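Local structure of cobalamin biosynthesis protein CobN (Mycobacterium tuberculosis, 7C6O) at residues Gly700-Pro708 and Ala802-Gln810. The protein is the large, catalytic subunit of cobaltochelatase, the enzyme that inserts cobalt into the corrin ring during cobalamin biosynthesis. Residues are numbered along the deposited sequence; the frame is centred on the assembly and turned at random.
Sequences GLHILGQNP and AGTATEIEQ
With its CG anti to the backbone N (chi1 -178°), His-702 reaches across to Glu-807, whose CG lies beside its own backbone N, anti to the carbonyl carbon (chi1 -75°), with the chain extended beyond it; imidazole and carboxylate meet from opposite directions. NE2 of His-702 donates to OE1 of Glu-807 over 2.8 Å, almost straight and within the ring plane, and lands on the syn lone pair; ring and carboxylate planes stand 78° apart. The same oxygen takes a second bond on its anti side, from the backbone N of Gly-705 to Glu-807 OE1 at 2.8 Å, tilted out of the carboxylate plane. Two nearly linear bonds thus hold OE1, while OE2 is taken by Thr-838 and the backbone N of Leu-613. His-612 lies almost parallel against the His-702 ring.

Beside this bond, CG2 of Thr-804 sits at the ring edge, 3.5 Å from CE1 of His-702, and CB of Thr-804 packs on CB of Asn-707. OG1 of Thr-804 is hydrogen-bonded to the carbonyl O of Leu-801 and to OG1 of Thr-838. Gly-705, at a positive phi, lies close enough for its CA to approach Thr-804 O at 3.4 Å, and Ala-805 CA returns a similar CH···O contact to Gly-705 O; a water donates to both Gly-705 O and Ala-805 O. Ile-808 lays CD1 against the carbonyl of Leu-704, 3.3 Å from Leu-704 O.

The whole is a histidine-carboxylate hydrogen bond joined to a type II beta turn, Ile-703 to Gln-706, which docks the loop ahead of helix 710-722 on the 3-10 turn 803-806 and the start of helix 807-815.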
ATOM      1  N   GLY A 700     -24.667   4.716   0.627  1.00 14.06           N
ATOM      2  CA  GLY A 700     -24.534   5.001  -0.782  1.00 17.06           C
ATOM      3  C   GLY A 700     -23.130   4.669  -1.235  1.00 16.39           C
ATOM      4  O   GLY A 700     -22.352   4.046  -0.512  1.00 17.63           O
ATOM      5  N   LEU A 701     -22.807   5.083  -2.456  1.00 14.93           N
ATOM      6  CA  LEU A 701     -21.474   4.909  -3.009  1.00 14.72           C
ATOM      7  C   LEU A 701     -20.956   6.262  -3.466  1.00 16.27           C
ATOM      8  O   LEU A 701     -21.733   7.146  -3.835  1.00 17.36           O
ATOM      9  CB  LEU A 701     -21.469   3.921  -4.182  1.00 18.09           C
ATOM     10  CG  LEU A 701     -21.949   2.502  -3.870  1.00 16.91           C
ATOM     11  CD1 LEU A 701     -22.026   1.671  -5.139  1.00 18.94           C
ATOM     12  CD2 LEU A 701     -21.026   1.851  -2.857  1.00 17.77           C
ATOM     13  N   HIS A 702     -19.639   6.424  -3.440  1.00 17.20           N
ATOM     14  CA  HIS A 702     -19.054   7.681  -3.877  1.00 16.08           C
ATOM     15  C   HIS A 702     -19.085   7.775  -5.396  1.00 14.88           C
ATOM     16  O   HIS A 702     -18.875   6.784  -6.100  1.00 17.16           O
ATOM     17  CB  HIS A 702     -17.615   7.827  -3.381  1.00 16.75           C
ATOM     18  CG  HIS A 702     -16.983   9.127  -3.771  1.00 16.04           C
ATOM     19  ND1 HIS A 702     -17.475  10.346  -3.354  1.00 16.65           N
ATOM     20  CD2 HIS A 702     -15.915   9.402  -4.557  1.00 17.00           C
ATOM     21  CE1 HIS A 702     -16.733  11.315  -3.858  1.00 17.43           C
ATOM     22  NE2 HIS A 702     -15.780  10.770  -4.594  1.00 15.23           N
ATOM     23  N   ILE A 703     -19.365   8.976  -5.893  1.00 13.14           N
ATOM     24  CA  ILE A 703     -19.261   9.297  -7.312  1.00 13.42           C
ATOM     25  C   ILE A 703     -18.120  10.288  -7.473  1.00 14.78           C
ATOM     26  O   ILE A 703     -18.081  11.315  -6.784  1.00 15.54           O
ATOM     27  CB  ILE A 703     -20.576   9.867  -7.870  1.00 15.68           C
ATOM     28  CG1 ILE A 703     -21.700   8.838  -7.752  1.00 17.71           C
ATOM     29  CG2 ILE A 703     -20.404  10.288  -9.327  1.00 17.37           C
ATOM     30  CD1 ILE A 703     -23.036   9.353  -8.243  1.00 17.51           C
ATOM     31  N   LEU A 704     -17.186   9.967  -8.367  1.00 14.45           N
ATOM     32  CA  LEU A 704     -15.985  10.771  -8.549  1.00 15.41           C
ATOM     33  C   LEU A 704     -16.342  12.236  -8.770  1.00 16.15           C
ATOM     34  O   LEU A 704     -17.175  12.564  -9.619  1.00 17.61           O
ATOM     35  CB  LEU A 704     -15.189  10.227  -9.738  1.00 17.48           C
ATOM     36  CG  LEU A 704     -13.665  10.189  -9.675  1.00 24.49           C
ATOM     37  CD1 LEU A 704     -13.201   9.466  -8.424  1.00 23.60           C
ATOM     38  CD2 LEU A 704     -13.120   9.498 -10.916  1.00 23.54           C
ATOM     39  N   GLY A 705     -15.727  13.114  -7.978  1.00 17.25           N
ATOM     40  CA  GLY A 705     -15.927  14.543  -8.105  1.00 19.03           C
ATOM     41  C   GLY A 705     -17.165  15.097  -7.436  1.00 22.55           C
ATOM     42  O   GLY A 705     -17.400  16.310  -7.518  1.00 22.73           O
ATOM     43  N   GLN A 706     -17.956  14.266  -6.766  1.00 22.00           N
ATOM     44  CA  GLN A 706     -19.233  14.679  -6.186  1.00 24.45           C
ATOM     45  C   GLN A 706     -19.078  14.777  -4.670  1.00 25.30           C
ATOM     46  O   GLN A 706     -19.103  13.763  -3.967  1.00 21.81           O
ATOM     47  CB  GLN A 706     -20.333  13.696  -6.579  1.00 27.04           C
ATOM     48  CG  GLN A 706     -21.688  13.971  -5.961  1.00 35.32           C
ATOM     49  CD  GLN A 706     -22.733  12.979  -6.427  1.00 40.03           C
ATOM     50  OE1 GLN A 706     -23.244  12.181  -5.640  1.00 43.64           O
ATOM     51  NE2 GLN A 706     -23.049  13.017  -7.716  1.00 39.36           N
ATOM     52  N   ASN A 707     -18.910  16.002  -4.167  1.00 28.58           N
ATOM     53  CA  ASN A 707     -18.802  16.181  -2.726  0.58 29.25           C
ATOM     54  C   ASN A 707     -20.185  16.094  -2.081  1.00 28.92           C
ATOM     55  O   ASN A 707     -21.157  16.627  -2.621  1.00 27.36           O
ATOM     56  CB  ASN A 707     -18.149  17.523  -2.392  0.58 29.20           C
ATOM     57  CG  ASN A 707     -18.800  18.687  -3.113  0.58 29.92           C
ATOM     58  OD1 ASN A 707     -18.998  18.648  -4.328  0.58 28.96           O
ATOM     59  ND2 ASN A 707     -19.140  19.730  -2.364  0.58 29.27           N
ATOM     60  N   PRO A 708     -20.302  15.417  -0.938  1.00 30.57           N
ATOM     61  CA  PRO A 708     -21.613  15.281  -0.295  1.00 30.26           C
ATOM     62  C   PRO A 708     -22.180  16.624   0.135  1.00 29.90           C
ATOM     63  O   PRO A 708     -21.453  17.542   0.524  1.00 29.77           O
ATOM     64  CB  PRO A 708     -21.323  14.384   0.913  1.00 31.32           C
ATOM     65  CG  PRO A 708     -20.106  13.612   0.516  1.00 31.29           C
ATOM     66  CD  PRO A 708     -19.284  14.575  -0.290  1.00 32.63           C
ATOM     67  N   ALA A 802     -14.548  19.818   0.983  1.00 27.69           N
ATOM     68  CA  ALA A 802     -14.855  20.529  -0.254  1.00 27.95           C
ATOM     69  C   ALA A 802     -13.892  20.177  -1.380  1.00 25.90           C
ATOM     70  O   ALA A 802     -14.252  20.322  -2.554  1.00 27.68           O
ATOM     71  CB  ALA A 802     -14.845  22.039  -0.010  1.00 28.35           C
ATOM     72  N   GLY A 803     -12.684  19.712  -1.053  1.00 22.34           N
ATOM     73  CA  GLY A 803     -11.730  19.319  -2.074  1.00 19.97           C
ATOM     74  C   GLY A 803     -12.174  18.132  -2.905  1.00 19.93           C
ATOM     75  O   GLY A 803     -11.606  17.889  -3.975  1.00 20.09           O
ATOM     76  N   THR A 804     -13.179  17.387  -2.435  1.00 18.09           N
ATOM     77  CA  THR A 804     -13.695  16.252  -3.194  1.00 17.83           C
ATOM     78  C   THR A 804     -14.200  16.677  -4.568  1.00 20.20           C
ATOM     79  O   THR A 804     -14.102  15.909  -5.531  1.00 18.19           O
ATOM     80  CB  THR A 804     -14.805  15.566  -2.395  1.00 19.84           C
ATOM     81  OG1 THR A 804     -14.245  14.980  -1.214  1.00 25.23           O
ATOM     82  CG2 THR A 804     -15.487  14.480  -3.216  1.00 16.61           C
ATOM     83  N   ALA A 805     -14.720  17.901  -4.687  1.00 20.41           N
ATOM     84  CA  ALA A 805     -15.230  18.378  -5.967  1.00 19.11           C
ATOM     85  C   ALA A 805     -14.139  18.578  -7.013  1.00 20.23           C
ATOM     86  O   ALA A 805     -14.471  18.860  -8.170  1.00 21.01           O
ATOM     87  CB  ALA A 805     -15.998  19.686  -5.767  1.00 21.58           C
ATOM     88  N   THR A 806     -12.863  18.441  -6.648  1.00 19.95           N
ATOM     89  CA  THR A 806     -11.760  18.595  -7.590  1.00 19.56           C
ATOM     90  C   THR A 806     -11.230  17.266  -8.116  1.00 19.70           C
ATOM     91  O   THR A 806     -10.254  17.265  -8.872  1.00 19.66           O
ATOM     92  CB  THR A 806     -10.601  19.370  -6.945  1.00 18.60           C
ATOM     93  OG1 THR A 806      -9.901  18.517  -6.029  1.00 18.73           O
ATOM     94  CG2 THR A 806     -11.116  20.590  -6.195  1.00 22.74           C
ATOM     95  N   GLU A 807     -11.849  16.143  -7.741  1.00 15.75           N
ATOM     96  CA  GLU A 807     -11.300  14.833  -8.086  1.00 17.84           C
ATOM     97  C   GLU A 807     -11.217  14.637  -9.595  1.00 15.17           C
ATOM     98  O   GLU A 807     -10.204  14.157 -10.117  1.00 15.12           O
ATOM     99  CB  GLU A 807     -12.144  13.728  -7.449  1.00 15.25           C
ATOM    100  CG  GLU A 807     -11.933  13.568  -5.955  1.00 16.48           C
ATOM    101  CD  GLU A 807     -13.004  12.711  -5.308  1.00 16.53           C
ATOM    102  OE1 GLU A 807     -13.931  12.267  -6.023  1.00 14.30           O
ATOM    103  OE2 GLU A 807     -12.922  12.487  -4.083  1.00 16.08           O
ATOM    104  N   ILE A 808     -12.282  14.990 -10.314  1.00 15.23           N
ATOM    105  CA  ILE A 808     -12.270  14.823 -11.763  1.00 17.19           C
ATOM    106  C   ILE A 808     -11.348  15.852 -12.407  1.00 19.69           C
ATOM    107  O   ILE A 808     -10.646  15.553 -13.381  1.00 19.86           O
ATOM    108  CB  ILE A 808     -13.704  14.898 -12.318  1.00 18.45           C
ATOM    109  CG1 ILE A 808     -14.484  13.640 -11.929  1.00 17.49           C
ATOM    110  CG2 ILE A 808     -13.689  15.067 -13.825  1.00 18.56           C
ATOM    111  CD1 ILE A 808     -15.905  13.608 -12.455  1.00 20.18           C
ATOM    112  N   GLU A 809     -11.315  17.069 -11.860  1.00 20.34           N
ATOM    113  CA  GLU A 809     -10.384  18.072 -12.366  1.00 21.60           C
ATOM    114  C   GLU A 809      -8.944  17.589 -12.253  1.00 20.35           C
ATOM    115  O   GLU A 809      -8.126  17.840 -13.145  1.00 17.81           O
ATOM    116  CB  GLU A 809     -10.570  19.392 -11.618  1.00 22.49           C
ATOM    117  CG  GLU A 809      -9.749  20.545 -12.182  0.88 26.18           C
ATOM    118  CD  GLU A 809      -9.935  20.712 -13.681  0.31 27.85           C
ATOM    119  OE1 GLU A 809      -8.930  20.641 -14.420  0.63 29.01           O
ATOM    120  OE2 GLU A 809     -11.088  20.901 -14.122  0.86 28.72           O
ATOM    121  N   GLN A 810      -8.618  16.872 -11.172  1.00 19.26           N
ATOM    122  CA  GLN A 810      -7.250  16.392 -11.003  1.00 18.16           C
ATOM    123  C   GLN A 810      -6.931  15.246 -11.955  1.00 16.55           C
ATOM    124  O   GLN A 810      -5.773  15.089 -12.359  1.00 16.72           O
ATOM    125  CB  GLN A 810      -7.010  15.974  -9.551  1.00 20.39           C
ATOM    126  CG  GLN A 810      -6.888  17.142  -8.577  1.00 20.50           C
ATOM    127  CD  GLN A 810      -5.621  17.965  -8.783  1.00 26.91           C
ATOM    128  OE1 GLN A 810      -4.689  17.537  -9.463  1.00 30.04           O
ATOM    129  NE2 GLN A 810      -5.585  19.151  -8.191  1.00 31.05           N
TER
HETATM  130  O   HOH W   1     -17.197  18.654  -9.152  1.00 38.97           O